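Local coordinates for protein Alpha/beta hydrolase (Pseudomonas aeruginosa PAO1, PDB 4R1D) that probably hydrolyses lipids as a calcium-binding effector of the H2 type VI secretion system and is bound by the partner protein Tli4, at residues D221-Y225 with I226-V230; A262-L265 with T266-G270; P99-R102 with Q103-K107; E498-P501 with T502-Q506. All coordinates share one frame; numbering follows the deposited sequence.

Overall arrangement
All four contacts are local turns of chain, strung in series along the sequence. Contacts 1 and 2 sit on neighbouring helices, 215-238 and 258-267, and touch: Arg223 CB lies 3.8 Å from Leu265 CD1. Their centres are 14 Å apart. Contact 1 is the one near the metal; the side chain of Val230 is about 11 Å from the bound calcium ion. Contact 4 is buried, and its nearest atoms are about 8 Å from those of contact 2. Contact 3 stands apart on helix 99-105, with its centre 29 Å from that of contact 1 and 31 Å from that of contact 2. It meets the second protein chain of the complex, whereas the other three contacts do not.

Contact 1: D221-Y225 with I226-V230; sequences DVRDY and IENTV
Tyr225 turns one ring face to Val230 at the wider, pi-type turn 226-230 of helix 215-238, in the alpha/beta-hydrolase fold. Val230 CG2 lies 4.0 Å from the Tyr225 ring centroid and 20° off the ring normal, a CH-pi contact displaced toward the rim. With CG anti to the backbone N (chi1 173°), the ring leans along the helix toward the next turn. Thr229 CB approaches it obliquely, 3.8 Å from Tyr225 CD1. Lys138 adds a cation-pi contact to this ring.

Another side of the helix carries Arg223 and Glu227, whose side chains meet at about a right angle. Glu227 CG sits over the centre of the guanidinium face, 3.6 Å from Arg223 CZ. The Glu227 carboxylate is held elsewhere, by Arg273 and Tyr271. Arg223 NH1 instead forms a salt bridge with OD1 of the adjacent Asp224, at 2.8 Å. On the buried side, Val222 CG1 meets Ile226 CD1 at 3.9 Å.

The wide turn itself shows in one shared acceptor. Tyr225 O accepts hydrogen bonds from Thr229 N, above its carbonyl plane at 2.9 Å, and from Val230 N, within that plane at 3.0 Å.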
ATOM      1  N   ASP A 221      -5.609 -11.798   5.861  1.00 14.94           N
ATOM      2  CA  ASP A 221      -6.526 -11.478   4.768  1.00 14.78           C
ATOM      3  C   ASP A 221      -6.423 -12.493   3.628  1.00 15.90           C
ATOM      4  O   ASP A 221      -7.423 -12.815   2.980  1.00 15.25           O
ATOM      5  CB  ASP A 221      -6.271 -10.066   4.244  1.00 16.60           C
ATOM      6  CG  ASP A 221      -6.596  -9.007   5.274  1.00 18.45           C
ATOM      7  OD1 ASP A 221      -7.144  -9.369   6.345  1.00 19.81           O
ATOM      8  OD2 ASP A 221      -6.326  -7.816   5.011  1.00 17.49           O
ATOM      9  N   VAL A 222      -5.216 -13.000   3.385  1.00 13.14           N
ATOM     10  CA  VAL A 222      -5.033 -13.995   2.326  1.00 14.34           C
ATOM     11  C   VAL A 222      -5.649 -15.338   2.732  1.00 14.26           C
ATOM     12  O   VAL A 222      -6.294 -16.015   1.921  1.00 14.88           O
ATOM     13  CB  VAL A 222      -3.538 -14.145   1.930  1.00 12.92           C
ATOM     14  CG1 VAL A 222      -3.330 -15.340   1.026  1.00 15.27           C
ATOM     15  CG2 VAL A 222      -3.062 -12.870   1.249  1.00 14.98           C
ATOM     16  N   ARG A 223      -5.467 -15.713   3.995  1.00 15.01           N
ATOM     17  CA  ARG A 223      -6.143 -16.889   4.532  1.00 15.92           C
ATOM     18  C   ARG A 223      -7.643 -16.766   4.271  1.00 16.78           C
ATOM     19  O   ARG A 223      -8.271 -17.674   3.711  1.00 17.94           O
ATOM     20  CB  ARG A 223      -5.876 -17.036   6.036  1.00 15.75           C
ATOM     21  CG  ARG A 223      -6.503 -18.294   6.651  1.00 22.46           C
ATOM     22  CD  ARG A 223      -7.376 -17.987   7.860  1.00 31.91           C
ATOM     23  NE  ARG A 223      -8.292 -19.094   8.142  1.00 36.12           N
ATOM     24  CZ  ARG A 223      -9.602 -19.069   7.888  1.00 37.31           C
ATOM     25  NH1 ARG A 223     -10.164 -17.985   7.368  1.00 38.41           N
ATOM     26  NH2 ARG A 223     -10.357 -20.124   8.171  1.00 40.86           N
ATOM     27  N   ASP A 224      -8.226 -15.632   4.650  1.00 15.10           N
ATOM     28  CA  ASP A 224      -9.670 -15.473   4.475  1.00 16.01           C
ATOM     29  C   ASP A 224     -10.074 -15.589   3.003  1.00 19.39           C
ATOM     30  O   ASP A 224     -11.105 -16.186   2.679  1.00 19.58           O
ATOM     31  CB  ASP A 224     -10.166 -14.149   5.065  1.00 20.86           C
ATOM     32  CG  ASP A 224     -10.070 -14.105   6.586  1.00 24.65           C
ATOM     33  OD1 ASP A 224      -9.891 -15.167   7.230  1.00 28.30           O
ATOM     34  OD2 ASP A 224     -10.181 -12.993   7.144  1.00 29.13           O
ATOM     35  N   TYR A 225      -9.253 -15.018   2.119  1.00 14.64           N
ATOM     36  CA  TYR A 225      -9.518 -15.049   0.691  1.00 18.20           C
ATOM     37  C   TYR A 225      -9.557 -16.494   0.208  1.00 16.67           C
ATOM     38  O   TYR A 225     -10.488 -16.900  -0.488  1.00 15.20           O
ATOM     39  CB  TYR A 225      -8.438 -14.253  -0.067  1.00 15.39           C
ATOM     40  CG  TYR A 225      -8.520 -14.353  -1.565  1.00 17.03           C
ATOM     41  CD1 TYR A 225      -9.652 -13.937  -2.249  1.00 14.03           C
ATOM     42  CD2 TYR A 225      -7.453 -14.854  -2.306  1.00 16.18           C
ATOM     43  CE1 TYR A 225      -9.726 -14.019  -3.621  1.00 13.96           C
ATOM     44  CE2 TYR A 225      -7.516 -14.937  -3.675  1.00 14.67           C
ATOM     45  CZ  TYR A 225      -8.646 -14.527  -4.333  1.00 13.19           C
ATOM     46  OH  TYR A 225      -8.715 -14.596  -5.701  1.00 15.88           O
ATOM     47  N   ILE A 226      -8.554 -17.278   0.587  1.00 16.85           N
ATOM     48  CA  ILE A 226      -8.512 -18.678   0.167  1.00 14.87           C
ATOM     49  C   ILE A 226      -9.699 -19.460   0.743  1.00 17.54           C
ATOM     50  O   ILE A 226     -10.393 -20.160   0.017  1.00 15.88           O
ATOM     51  CB  ILE A 226      -7.196 -19.357   0.593  1.00 14.91           C
ATOM     52  CG1 ILE A 226      -5.999 -18.694  -0.092  1.00 16.55           C
ATOM     53  CG2 ILE A 226      -7.221 -20.848   0.283  1.00 17.69           C
ATOM     54  CD1 ILE A 226      -4.678 -19.023   0.578  1.00 16.26           C
ATOM     55  N   GLU A 227      -9.932 -19.327   2.044  1.00 17.10           N
ATOM     56  CA  GLU A 227     -10.941 -20.140   2.726  1.00 21.09           C
ATOM     57  C   GLU A 227     -12.376 -19.722   2.405  1.00 23.27           C
ATOM     58  O   GLU A 227     -13.290 -20.556   2.404  1.00 21.18           O
ATOM     59  CB  GLU A 227     -10.717 -20.125   4.245  1.00 19.04           C
ATOM     60  CG  GLU A 227      -9.360 -20.676   4.693  1.00 17.10           C
ATOM     61  CD  GLU A 227      -9.180 -22.153   4.371  1.00 21.69           C
ATOM     62  OE1 GLU A 227     -10.159 -22.916   4.524  1.00 20.99           O
ATOM     63  OE2 GLU A 227      -8.063 -22.553   3.964  1.00 20.42           O
ATOM     64  N   ASN A 228     -12.576 -18.437   2.135  1.00 16.02           N
ATOM     65  CA  ASN A 228     -13.926 -17.906   1.984  1.00 18.65           C
ATOM     66  C   ASN A 228     -14.314 -17.512   0.561  1.00 18.81           C
ATOM     67  O   ASN A 228     -15.495 -17.333   0.272  1.00 21.07           O
ATOM     68  CB  ASN A 228     -14.170 -16.748   2.961  1.00 22.17           C
ATOM     69  CG  ASN A 228     -13.959 -17.150   4.409  1.00 24.94           C
ATOM     70  OD1 ASN A 228     -14.179 -18.300   4.794  1.00 25.41           O
ATOM     71  ND2 ASN A 228     -13.522 -16.197   5.221  1.00 31.22           N
ATOM     72  N   THR A 229     -13.336 -17.375  -0.330  1.00 20.82           N
ATOM     73  CA  THR A 229     -13.651 -17.080  -1.732  1.00 17.16           C
ATOM     74  C   THR A 229     -13.205 -18.189  -2.671  1.00 17.60           C
ATOM     75  O   THR A 229     -14.005 -18.745  -3.431  1.00 18.65           O
ATOM     76  CB  THR A 229     -13.016 -15.749  -2.221  1.00 17.49           C
ATOM     77  OG1 THR A 229     -13.597 -14.643  -1.519  1.00 21.24           O
ATOM     78  CG2 THR A 229     -13.245 -15.578  -3.721  1.00 19.72           C
ATOM     79  N   VAL A 230     -11.918 -18.509  -2.639  1.00 14.55           N
ATOM     80  CA  VAL A 230     -11.395 -19.495  -3.576  1.00 14.69           C
ATOM     81  C   VAL A 230     -12.014 -20.881  -3.402  1.00 16.38           C
ATOM     82  O   VAL A 230     -12.557 -21.437  -4.349  1.00 21.41           O
ATOM     83  CB  VAL A 230      -9.870 -19.598  -3.489  1.00 13.97           C
ATOM     84  CG1 VAL A 230      -9.372 -20.639  -4.480  1.00 17.24           C
ATOM     85  CG2 VAL A 230      -9.257 -18.239  -3.776  1.00 15.74           C
TER

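Contact 2: A262-L265 with T266-G270; sequences ARAL and TQLHG
Ala264 and His269 meet where helix 258-267 runs out. The hydrogen bonds fall into two groups. The first is backbone to backbone. Thr266 N binds Ala262 O at 2.9 Å and Gln267 N binds Arg263 O at 2.7 Å. Leu268 N reaches Ala264 O at 3.2 Å, from well above the carbonyl plane, as the turn opens out.

The second group uses side chains. His269 ND1 donates to Ala264 O at 3.2 Å, with a bent N-H...O angle of 138°. Ala264 O therefore accepts two bonds, and the two donors come from opposite faces of its plane. The imidazole also has Leu265 O at its edge. Thr266 OG1 donates to Gln267 OE1 at 2.7 Å and lands on a lone pair in the amide plane. Thr266 OG1 stands between its backbone N and carbonyl carbon (chi1 68°), while the Gln267 chain folds back at chi2 (-50°). The threonine rotamer and the glutamine bend together bring the two groups within bonding distance. The other end of the amide, Gln267 NE2, is bound by Ala421 O.

Apolar contact across the segments is light. Ala264 CB is 4.2 Å from Leu268 CD1, and Phe414 of helix 400-421 packs on both residues. Leu265 faces helix 215-238. Arg263 leaves the turn to bond Gly422 O through NE and to meet Tyr423 in a cation-pi contact.

This is the C-terminal end of the helix in the beta-alpha-beta unit 250-255, 258-267, 274-280. Its placement is consistent with the helix that follows the nucleophile elbow in alpha/beta hydrolases.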
ATOM      1  N   ALA A 262       3.303 -14.448   2.561  1.00 14.80           N
ATOM      2  CA  ALA A 262       3.201 -15.899   2.483  1.00 14.21           C
ATOM      3  C   ALA A 262       3.862 -16.574   3.685  1.00 14.23           C
ATOM      4  O   ALA A 262       3.321 -17.502   4.269  1.00 15.33           O
ATOM      5  CB  ALA A 262       3.824 -16.407   1.192  1.00 14.41           C
ATOM      6  N   ARG A 263       5.039 -16.104   4.062  1.00 14.63           N
ATOM      7  CA  ARG A 263       5.719 -16.710   5.198  1.00 13.98           C
ATOM      8  C   ARG A 263       4.973 -16.473   6.507  1.00 14.28           C
ATOM      9  O   ARG A 263       4.880 -17.367   7.335  1.00 14.78           O
ATOM     10  CB  ARG A 263       7.169 -16.237   5.274  1.00 16.31           C
ATOM     11  CG  ARG A 263       8.055 -16.867   4.194  1.00 15.35           C
ATOM     12  CD  ARG A 263       9.406 -16.168   4.102  1.00 16.76           C
ATOM     13  NE  ARG A 263      10.115 -16.275   5.377  1.00 17.09           N
ATOM     14  CZ  ARG A 263      11.032 -15.416   5.813  1.00 17.93           C
ATOM     15  NH1 ARG A 263      11.376 -14.354   5.084  1.00 15.86           N
ATOM     16  NH2 ARG A 263      11.609 -15.620   6.995  1.00 19.68           N
ATOM     17  N   ALA A 264       4.443 -15.264   6.693  1.00 13.25           N
ATOM     18  CA  ALA A 264       3.598 -14.997   7.847  1.00 13.79           C
ATOM     19  C   ALA A 264       2.429 -15.981   7.877  1.00 16.71           C
ATOM     20  O   ALA A 264       2.093 -16.528   8.921  1.00 15.79           O
ATOM     21  CB  ALA A 264       3.098 -13.554   7.824  1.00 13.60           C
ATOM     22  N   LEU A 265       1.827 -16.217   6.714  1.00 13.36           N
ATOM     23  CA  LEU A 265       0.700 -17.139   6.591  1.00 14.05           C
ATOM     24  C   LEU A 265       1.043 -18.589   6.949  1.00 18.13           C
ATOM     25  O   LEU A 265       0.358 -19.210   7.765  1.00 16.17           O
ATOM     26  CB  LEU A 265       0.138 -17.090   5.166  1.00 15.60           C
ATOM     27  CG  LEU A 265      -1.004 -18.069   4.862  1.00 15.90           C
ATOM     28  CD1 LEU A 265      -2.188 -17.891   5.810  1.00 19.03           C
ATOM     29  CD2 LEU A 265      -1.449 -17.893   3.419  1.00 17.01           C
ATOM     30  N   THR A 266       2.105 -19.132   6.351  1.00 12.26           N
ATOM     31  CA  THR A 266       2.443 -20.537   6.574  1.00 16.65           C
ATOM     32  C   THR A 266       3.312 -20.811   7.801  1.00 16.64           C
ATOM     33  O   THR A 266       3.246 -21.905   8.356  1.00 18.21           O
ATOM     34  CB  THR A 266       3.118 -21.199   5.357  1.00 15.97           C
ATOM     35  OG1 THR A 266       4.418 -20.640   5.147  1.00 13.98           O
ATOM     36  CG2 THR A 266       2.264 -21.030   4.095  1.00 17.12           C
ATOM     37  N   GLN A 267       4.108 -19.824   8.217  1.00 16.00           N
ATOM     38  CA  GLN A 267       5.109 -20.027   9.264  1.00 20.33           C
ATOM     39  C   GLN A 267       4.735 -19.514  10.661  1.00 18.93           C
ATOM     40  O   GLN A 267       5.265 -20.011  11.662  1.00 20.24           O
ATOM     41  CB  GLN A 267       6.459 -19.435   8.833  1.00 15.78           C
ATOM     42  CG  GLN A 267       6.980 -19.949   7.509  1.00 16.70           C
ATOM     43  CD  GLN A 267       6.972 -21.459   7.430  1.00 21.17           C
ATOM     44  OE1 GLN A 267       6.135 -22.053   6.738  1.00 19.02           O
ATOM     45  NE2 GLN A 267       7.903 -22.097   8.141  1.00 17.26           N
ATOM     46  N   LEU A 268       3.832 -18.536  10.732  1.00 15.36           N
ATOM     47  CA  LEU A 268       3.401 -17.985  12.014  1.00 18.45           C
ATOM     48  C   LEU A 268       2.030 -18.494  12.436  1.00 22.58           C
ATOM     49  O   LEU A 268       1.531 -18.132  13.491  1.00 25.83           O
ATOM     50  CB  LEU A 268       3.381 -16.458  11.954  1.00 18.91           C
ATOM     51  CG  LEU A 268       4.722 -15.830  11.579  1.00 20.04           C
ATOM     52  CD1 LEU A 268       4.613 -14.311  11.675  1.00 19.10           C
ATOM     53  CD2 LEU A 268       5.823 -16.355  12.479  1.00 22.50           C
ATOM     54  N   HIS A 269       1.417 -19.314  11.588  1.00 22.93           N
ATOM     55  CA  HIS A 269       0.134 -19.926  11.902  1.00 26.37           C
ATOM     56  C   HIS A 269       0.156 -21.352  11.390  1.00 30.30           C
ATOM     57  O   HIS A 269       1.016 -21.709  10.597  1.00 25.10           O
ATOM     58  CB  HIS A 269      -1.014 -19.173  11.231  1.00 25.75           C
ATOM     59  CG  HIS A 269      -1.049 -17.714  11.554  1.00 26.56           C
ATOM     60  ND1 HIS A 269      -0.479 -16.757  10.740  1.00 29.53           N
ATOM     61  CD2 HIS A 269      -1.578 -17.047  12.607  1.00 23.84           C
ATOM     62  CE1 HIS A 269      -0.663 -15.562  11.275  1.00 21.99           C
ATOM     63  NE2 HIS A 269      -1.327 -15.709  12.408  1.00 28.51           N
ATOM     64  N   GLY A 270      -0.788 -22.166  11.849  1.00 29.28           N
ATOM     65  CA  GLY A 270      -0.938 -23.503  11.315  1.00 27.40           C
ATOM     66  C   GLY A 270      -1.761 -23.399  10.053  1.00 27.24           C
ATOM     67  O   GLY A 270      -2.975 -23.198  10.107  1.00 26.78           O
TER

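Contact 3: P99-R102 with Q103-K107; sequences PKAR and QELLK
Glu104 lies against Lys100, one turn earlier in helix 99-105, and its side chain can be followed outward. Glu104 CB rests 3.5 Å from Ala101 O. Glu104 CG, anti to the carbonyl carbon (chi1 -63°), points back toward the preceding turn, 3.3 Å from Lys100 O. From there the chain is extended. Glu104 CD is still close to Lys100 O, at 3.6 Å. At the carboxylate the oxygens part: Glu104 OE1 is 3.8 Å from Ala101 CA, while Glu104 OE2 touches the lysine chain, 3.5 Å from Lys100 CG.

The charged ends do not join. Lys100 NZ stays 4.5 Å from Glu104 OE2; the lysine bends at chi3 and chi4, and NZ is bonded by Gly185 O of the second chain of the complex. Glu104 OE2 is likewise engaged by Ser183 OG of that chain. The opposite charges nearby would probably still favour each other.

Away from this pair, Ala101 CB and Leu105 CD1 come within 4.4 Å. Leu106 N bonds Arg102 O at 2.9 Å as the backbone leaves helical geometry.

At the other end, the backbone N atoms of Lys100 and Ala101 hold the carboxylate of Glu187 of the second chain. A carboxylate bound by N-H groups of a helix N-terminus is a familiar anion-binding motif, and here it belongs to the interface with the partner protein.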
ATOM      1  N   PRO A  99       0.293  16.771  -0.748  1.00 17.71           N
ATOM      2  CA  PRO A  99       1.039  15.978   0.244  1.00 17.42           C
ATOM      3  C   PRO A  99       0.212  15.575   1.473  1.00 16.48           C
ATOM      4  O   PRO A  99       0.333  14.439   1.943  1.00 14.90           O
ATOM      5  CB  PRO A  99       2.178  16.921   0.657  1.00 22.19           C
ATOM      6  CG  PRO A  99       2.352  17.835  -0.510  1.00 22.41           C
ATOM      7  CD  PRO A  99       0.963  18.041  -1.067  1.00 20.45           C
ATOM      8  N   LYS A 100      -0.608  16.492   1.987  1.00 14.55           N
ATOM      9  CA  LYS A 100      -1.451  16.188   3.124  1.00 17.35           C
ATOM     10  C   LYS A 100      -2.527  15.191   2.704  1.00 16.49           C
ATOM     11  O   LYS A 100      -2.791  14.224   3.410  1.00 16.63           O
ATOM     12  CB  LYS A 100      -2.068  17.473   3.711  1.00 19.57           C
ATOM     13  CG  LYS A 100      -3.043  17.239   4.848  1.00 26.61           C
ATOM     14  CD  LYS A 100      -3.218  18.489   5.699  1.00 30.75           C
ATOM     15  CE  LYS A 100      -4.664  18.936   5.758  1.00 24.94           C
ATOM     16  NZ  LYS A 100      -5.091  19.712   4.556  1.00 25.63           N
ATOM     17  N   ALA A 101      -3.140  15.418   1.548  1.00 15.13           N
ATOM     18  CA  ALA A 101      -4.147  14.476   1.054  1.00 15.09           C
ATOM     19  C   ALA A 101      -3.558  13.067   0.931  1.00 15.70           C
ATOM     20  O   ALA A 101      -4.194  12.080   1.327  1.00 14.37           O
ATOM     21  CB  ALA A 101      -4.706  14.941  -0.282  1.00 15.18           C
ATOM     22  N   ARG A 102      -2.340  12.969   0.399  1.00 12.15           N
ATOM     23  CA  ARG A 102      -1.724  11.652   0.206  1.00 12.47           C
ATOM     24  C   ARG A 102      -1.546  10.933   1.518  1.00 17.78           C
ATOM     25  O   ARG A 102      -1.765   9.731   1.601  1.00 16.88           O
ATOM     26  CB  ARG A 102      -0.360  11.754  -0.483  1.00 14.14           C
ATOM     27  CG  ARG A 102      -0.441  12.191  -1.930  1.00 14.61           C
ATOM     28  CD  ARG A 102       0.956  12.457  -2.483  1.00 20.74           C
ATOM     29  NE  ARG A 102       0.902  12.818  -3.891  1.00 24.21           N
ATOM     30  CZ  ARG A 102       1.964  13.155  -4.609  1.00 21.37           C
ATOM     31  NH1 ARG A 102       3.160  13.166  -4.044  1.00 22.37           N
ATOM     32  NH2 ARG A 102       1.831  13.469  -5.889  1.00 23.80           N
ATOM     33  N   GLN A 103      -1.129  11.675   2.539  1.00 13.08           N
ATOM     34  CA  GLN A 103      -0.922  11.097   3.853  1.00 15.16           C
ATOM     35  C   GLN A 103      -2.234  10.619   4.465  1.00 13.73           C
ATOM     36  O   GLN A 103      -2.283   9.598   5.144  1.00 16.11           O
ATOM     37  CB  GLN A 103      -0.261  12.117   4.775  1.00 14.41           C
ATOM     38  CG  GLN A 103      -0.021  11.589   6.162  1.00 16.56           C
ATOM     39  CD  GLN A 103       0.857  12.508   6.977  1.00 17.62           C
ATOM     40  OE1 GLN A 103       0.407  13.550   7.444  1.00 18.50           O
ATOM     41  NE2 GLN A 103       2.126  12.130   7.144  1.00 17.26           N
ATOM     42  N   GLU A 104      -3.308  11.357   4.212  1.00 16.46           N
ATOM     43  CA  GLU A 104      -4.623  10.953   4.694  1.00 16.67           C
ATOM     44  C   GLU A 104      -5.187   9.765   3.941  1.00 14.74           C
ATOM     45  O   GLU A 104      -5.823   8.896   4.533  1.00 17.91           O
ATOM     46  CB  GLU A 104      -5.608  12.107   4.565  1.00 18.58           C
ATOM     47  CG  GLU A 104      -5.252  13.282   5.402  1.00 18.40           C
ATOM     48  CD  GLU A 104      -6.006  14.553   5.005  1.00 26.74           C
ATOM     49  OE1 GLU A 104      -6.650  14.614   3.916  1.00 22.24           O
ATOM     50  OE2 GLU A 104      -5.933  15.510   5.799  1.00 26.34           O
ATOM     51  N   LEU A 105      -4.995   9.740   2.631  1.00 16.22           N
ATOM     52  CA  LEU A 105      -5.654   8.720   1.824  1.00 14.50           C
ATOM     53  C   LEU A 105      -4.888   7.393   1.766  1.00 19.89           C
ATOM     54  O   LEU A 105      -5.487   6.346   1.548  1.00 17.73           O
ATOM     55  CB  LEU A 105      -5.896   9.246   0.418  1.00 15.14           C
ATOM     56  CG  LEU A 105      -6.826  10.468   0.379  1.00 15.00           C
ATOM     57  CD1 LEU A 105      -6.819  11.112  -0.990  1.00 18.01           C
ATOM     58  CD2 LEU A 105      -8.251  10.061   0.791  1.00 21.59           C
ATOM     59  N   LEU A 106      -3.575   7.435   1.947  1.00 15.16           N
ATOM     60  CA  LEU A 106      -2.785   6.198   1.950  1.00 15.08           C
ATOM     61  C   LEU A 106      -2.493   5.807   3.394  1.00 18.03           C
ATOM     62  O   LEU A 106      -1.340   5.734   3.830  1.00 20.72           O
ATOM     63  CB  LEU A 106      -1.510   6.345   1.106  1.00 15.73           C
ATOM     64  CG  LEU A 106      -1.764   6.569  -0.397  1.00 16.40           C
ATOM     65  CD1 LEU A 106      -0.475   6.885  -1.152  1.00 20.07           C
ATOM     66  CD2 LEU A 106      -2.493   5.373  -1.041  1.00 18.18           C
ATOM     67  N   LYS A 107      -3.577   5.579   4.126  1.00 16.71           N
ATOM     68  CA  LYS A 107      -3.554   5.253   5.533  1.00 18.95           C
ATOM     69  C   LYS A 107      -4.104   3.839   5.616  1.00 20.99           C
ATOM     70  O   LYS A 107      -5.228   3.570   5.166  1.00 15.31           O
ATOM     71  CB  LYS A 107      -4.454   6.225   6.304  1.00 22.74           C
ATOM     72  CG  LYS A 107      -3.915   6.663   7.648  1.00 27.35           C
ATOM     73  CD  LYS A 107      -4.615   7.931   8.123  1.00 20.82           C
ATOM     74  CE  LYS A 107      -4.114   8.367   9.495  1.00 35.59           C
ATOM     75  NZ  LYS A 107      -4.659   9.693   9.917  1.00 25.82           N
TER

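Contact 4: E498-P501 with T502-Q506; sequences ETVP and TDSGQ
Pro501 and Gly505 close the first turn of helix 502-505, and the tight part of the contact is centred on Pro501 O. This oxygen accepts two backbone hydrogen bonds. Gly505 N approaches in the carbonyl plane at 3.0 Å, nearly straight at 172°. Ser504 N comes from above that plane at 2.9 Å, with a more bent angle of 142°.

Val500 packs against the same turn. Its CG1 is anti to the backbone N (chi1 177°), which sets Val500 CG1 3.6 Å from Gly505 N and 3.9 Å from Ser504 CB.

The Asp503 side is looser. Asp503 OD2 comes no nearer than 4.2 Å to Pro501 CB, and this carboxylate forms a salt bridge with Arg441 instead. Thr502 and Ser504 likewise send their hydroxyls elsewhere: Thr502 OG1 bonds Ser494 O, and Ser504 OG bonds Gly286 O and Thr285 N. All six touching residues are buried, and the partners just named satisfy these polar groups.

Pro501 thus occupies the N-cap position, and its carbonyl starts the bonding of a short helix that follows a loop.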
ATOM      1  N   GLU A 498      17.688  -3.987  -8.384  1.00 16.57           N
ATOM      2  CA  GLU A 498      17.324  -2.565  -8.339  1.00 18.72           C
ATOM      3  C   GLU A 498      16.627  -2.219  -7.032  1.00 17.17           C
ATOM      4  O   GLU A 498      16.832  -1.142  -6.478  1.00 19.85           O
ATOM      5  CB  GLU A 498      16.457  -2.119  -9.525  1.00 23.04           C
ATOM      6  CG  GLU A 498      17.046  -2.444 -10.882  1.00 25.47           C
ATOM      7  CD  GLU A 498      17.407  -1.221 -11.682  1.00 36.09           C
ATOM      8  OE1 GLU A 498      16.637  -0.229 -11.645  1.00 35.19           O
ATOM      9  OE2 GLU A 498      18.461  -1.265 -12.353  1.00 33.46           O
ATOM     10  N   THR A 499      15.809  -3.142  -6.538  1.00 18.48           N
ATOM     11  CA  THR A 499      15.062  -2.901  -5.306  1.00 16.59           C
ATOM     12  C   THR A 499      15.509  -3.784  -4.146  1.00 16.47           C
ATOM     13  O   THR A 499      15.539  -3.328  -3.005  1.00 21.06           O
ATOM     14  CB  THR A 499      13.553  -3.075  -5.524  1.00 18.06           C
ATOM     15  OG1 THR A 499      13.061  -1.949  -6.250  1.00 19.01           O
ATOM     16  CG2 THR A 499      12.824  -3.160  -4.180  1.00 20.77           C
ATOM     17  N   VAL A 500      15.853  -5.036  -4.444  1.00 15.38           N
ATOM     18  CA  VAL A 500      16.310  -5.984  -3.428  1.00 16.70           C
ATOM     19  C   VAL A 500      17.800  -6.295  -3.632  1.00 13.46           C
ATOM     20  O   VAL A 500      18.171  -6.919  -4.615  1.00 13.77           O
ATOM     21  CB  VAL A 500      15.492  -7.294  -3.506  1.00 16.91           C
ATOM     22  CG1 VAL A 500      16.000  -8.353  -2.506  1.00 15.02           C
ATOM     23  CG2 VAL A 500      13.997  -6.995  -3.263  1.00 16.46           C
ATOM     24  N   PRO A 501      18.655  -5.846  -2.704  1.00 14.76           N
ATOM     25  CA  PRO A 501      20.082  -6.190  -2.830  1.00 14.35           C
ATOM     26  C   PRO A 501      20.249  -7.693  -2.728  1.00 15.06           C
ATOM     27  O   PRO A 501      19.477  -8.355  -2.045  1.00 14.36           O
ATOM     28  CB  PRO A 501      20.713  -5.521  -1.609  1.00 15.69           C
ATOM     29  CG  PRO A 501      19.811  -4.341  -1.344  1.00 22.87           C
ATOM     30  CD  PRO A 501      18.415  -4.855  -1.640  1.00 18.41           C
ATOM     31  N   THR A 502      21.257  -8.232  -3.395  1.00 14.89           N
ATOM     32  CA  THR A 502      21.527  -9.653  -3.309  1.00 11.98           C
ATOM     33  C   THR A 502      21.640 -10.120  -1.840  1.00 13.54           C
ATOM     34  O   THR A 502      21.240 -11.234  -1.508  1.00 16.02           O
ATOM     35  CB  THR A 502      22.796  -9.998  -4.129  1.00 12.82           C
ATOM     36  OG1 THR A 502      22.643  -9.479  -5.460  1.00 16.64           O
ATOM     37  CG2 THR A 502      23.005 -11.502  -4.204  1.00 15.49           C
ATOM     38  N   ASP A 503      22.175  -9.261  -0.967  1.00 16.84           N
ATOM     39  CA  ASP A 503      22.225  -9.539   0.471  1.00 18.94           C
ATOM     40  C   ASP A 503      20.943 -10.215   0.947  1.00 18.01           C
ATOM     41  O   ASP A 503      20.972 -11.215   1.653  1.00 18.08           O
ATOM     42  CB  ASP A 503      22.362  -8.233   1.273  1.00 16.02           C
ATOM     43  CG  ASP A 503      23.732  -7.601   1.151  1.00 18.45           C
ATOM     44  OD1 ASP A 503      24.727  -8.352   1.147  1.00 19.04           O
ATOM     45  OD2 ASP A 503      23.807  -6.351   1.074  1.00 17.55           O
ATOM     46  N   SER A 504      19.820  -9.628   0.554  1.00 14.06           N
ATOM     47  CA  SER A 504      18.490 -10.033   1.012  1.00 11.67           C
ATOM     48  C   SER A 504      17.907 -11.106   0.083  1.00 14.03           C
ATOM     49  O   SER A 504      17.287 -12.069   0.532  1.00 14.00           O
ATOM     50  CB  SER A 504      17.587  -8.782   1.062  1.00 13.92           C
ATOM     51  OG  SER A 504      16.228  -9.089   1.392  1.00 15.01           O
ATOM     52  N   GLY A 505      18.109 -10.947  -1.217  1.00 13.89           N
ATOM     53  CA  GLY A 505      17.616 -11.938  -2.161  1.00 13.80           C
ATOM     54  C   GLY A 505      18.136 -13.352  -1.911  1.00 18.26           C
ATOM     55  O   GLY A 505      17.430 -14.332  -2.137  1.00 13.54           O
ATOM     56  N   GLN A 506      19.375 -13.464  -1.443  1.00 17.75           N
ATOM     57  CA  GLN A 506      19.968 -14.779  -1.225  1.00 15.14           C
ATOM     58  C   GLN A 506      19.734 -15.319   0.195  1.00 16.11           C
ATOM     59  O   GLN A 506      20.203 -16.402   0.526  1.00 16.34           O
ATOM     60  CB  GLN A 506      21.469 -14.761  -1.555  1.00 15.33           C
ATOM     61  CG  GLN A 506      22.296 -14.065  -0.485  1.00 18.26           C
ATOM     62  CD  GLN A 506      23.781 -14.018  -0.821  1.00 20.24           C
ATOM     63  OE1 GLN A 506      24.215 -14.525  -1.853  1.00 21.77           O
ATOM     64  NE2 GLN A 506      24.558 -13.403   0.055  1.00 18.55           N
TER